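Beta subunit of photoactivated adenylyl cyclase (Beggiatoa sp. PS, PDB 5M2A) probably makes cyclic AMP from ATP under blue light, coupling a flavin-binding BLUF photoreceptor domain to a class III adenylyl cyclase domain. Local coordinates at residues Glu283-Thr286 and Arg287-Tyr291. Residues are numbered along the deposited sequence; the frame is centred on the assembly and turned at random. Where two conformers were deposited one is given.
Sequences EALT and RQLPY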
# COMPACT_ATOMS: atom_id res chain seq x y z
N GLU A 283 21.95 -0.66 4.43
CA GLU A 283 21.78 -0.15 3.08
C GLU A 283 22.51 1.18 2.90
O GLU A 283 23.19 1.40 1.90
CB GLU A 283 20.28 -0.01 2.78
CG GLU A 283 19.96 0.13 1.32
CD GLU A 283 20.50 1.40 0.76
OE1 GLU A 283 20.20 2.47 1.34
OE2 GLU A 283 21.27 1.34 -0.21
N ALA A 284 22.39 2.07 3.89
CA ALA A 284 23.08 3.36 3.79
C ALA A 284 24.59 3.19 3.91
O ALA A 284 25.36 3.95 3.31
CB ALA A 284 22.56 4.31 4.87
N LEU A 285 25.02 2.20 4.69
CA LEU A 285 26.45 2.02 4.93
C LEU A 285 27.21 1.57 3.69
O LEU A 285 28.42 1.83 3.60
CB LEU A 285 26.65 1.00 6.06
CG LEU A 285 28.07 0.61 6.47
CD1 LEU A 285 28.78 1.78 7.12
CD2 LEU A 285 28.00 -0.58 7.40
N THR A 286 26.55 0.90 2.73
CA THR A 286 27.24 0.49 1.51
C THR A 286 27.89 1.66 0.78
O THR A 286 28.84 1.45 0.03
CB THR A 286 26.30 -0.23 0.54
OG1 THR A 286 25.25 0.66 0.12
CG2 THR A 286 25.70 -1.48 1.19
N ARG A 287 27.39 2.89 1.00
CA ARG A 287 28.02 4.06 0.40
C ARG A 287 29.48 4.22 0.83
O ARG A 287 30.28 4.81 0.09
CB ARG A 287 27.25 5.33 0.77
CG ARG A 287 26.13 5.69 -0.17
CD ARG A 287 25.03 4.67 -0.14
NE ARG A 287 23.92 5.08 -1.00
CZ ARG A 287 22.82 4.36 -1.19
NH1 ARG A 287 22.68 3.20 -0.57
NH2 ARG A 287 21.87 4.82 -1.99
N GLN A 288 29.82 3.73 2.02
CA GLN A 288 31.16 3.85 2.57
C GLN A 288 31.97 2.57 2.41
O GLN A 288 33.10 2.51 2.89
CB GLN A 288 31.09 4.22 4.05
CG GLN A 288 30.00 5.22 4.40
CD GLN A 288 29.82 5.36 5.90
OE1 GLN A 288 30.75 5.16 6.68
NE2 GLN A 288 28.60 5.70 6.32
N LEU A 289 31.42 1.56 1.75
CA LEU A 289 32.03 0.25 1.64
C LEU A 289 32.40 -0.06 0.19
O LEU A 289 31.74 0.42 -0.74
CB LEU A 289 31.10 -0.84 2.16
CG LEU A 289 30.63 -0.70 3.60
CD1 LEU A 289 29.58 -1.75 3.91
CD2 LEU A 289 31.82 -0.83 4.54
N PRO A 290 33.42 -0.87 -0.03
CA PRO A 290 33.75 -1.29 -1.40
C PRO A 290 32.88 -2.44 -1.87
O PRO A 290 33.26 -3.18 -2.78
CB PRO A 290 35.23 -1.70 -1.29
CG PRO A 290 35.39 -2.11 0.13
CD PRO A 290 34.47 -1.25 0.94
N TYR A 291 31.69 -2.57 -1.27
CA TYR A 291 30.71 -3.59 -1.62
C TYR A 291 29.33 -2.95 -1.66
O TYR A 291 29.01 -2.07 -0.86
CB TYR A 291 30.68 -4.74 -0.60
CG TYR A 291 32.01 -5.42 -0.45
CD1 TYR A 291 32.98 -4.92 0.40
CD2 TYR A 291 32.30 -6.57 -1.19
CE1 TYR A 291 34.21 -5.53 0.52
CE2 TYR A 291 33.53 -7.18 -1.08
CZ TYR A 291 34.48 -6.66 -0.22
OH TYR A 291 35.70 -7.27 -0.09
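Arg287 N to Ala284 O (3.3 Å), Gln288 N to Leu285 O (2.8 Å) and Leu289 N to Thr286 O (3.1 Å) are successive i to i+3 hydrogen bonds, winding the C-terminal end of helix 274-285 into a 3-10 turn before strand 293-296 of the cyclase domain. Each donor stands well above its acceptor's carbonyl plane. Thr286 OG1, set between its own N and carbonyl carbon (chi1 63°), turns back to Glu283 O at 2.8 Å, while its CB lies near Tyr291 O. Without this hydroxyl and methyl, as with an alanine here, Glu283 O is likely to lose the OG1 bond, keeping weak ones from Thr286 N and Arg287 NH1, and a gap to open beside Ala294. Leu285 CG packs on Leu289 CD1, and both leucines reach strand 309-315. Arg287, bent at chi2 (66°), folds back along the turn toward Glu283. Its NH2 pairs with Asp160, a residue of the magnesium site, and its side chain comes within about 3 Å of the ion at the nearest atoms. The Glu283 carboxylate has two conformers; in one, OE2 meets the guanidinium edge at NH1 in a very short, doubtful salt bridge. Arg287 NH1 also bonds weakly to Glu283 O at 3.1 Å.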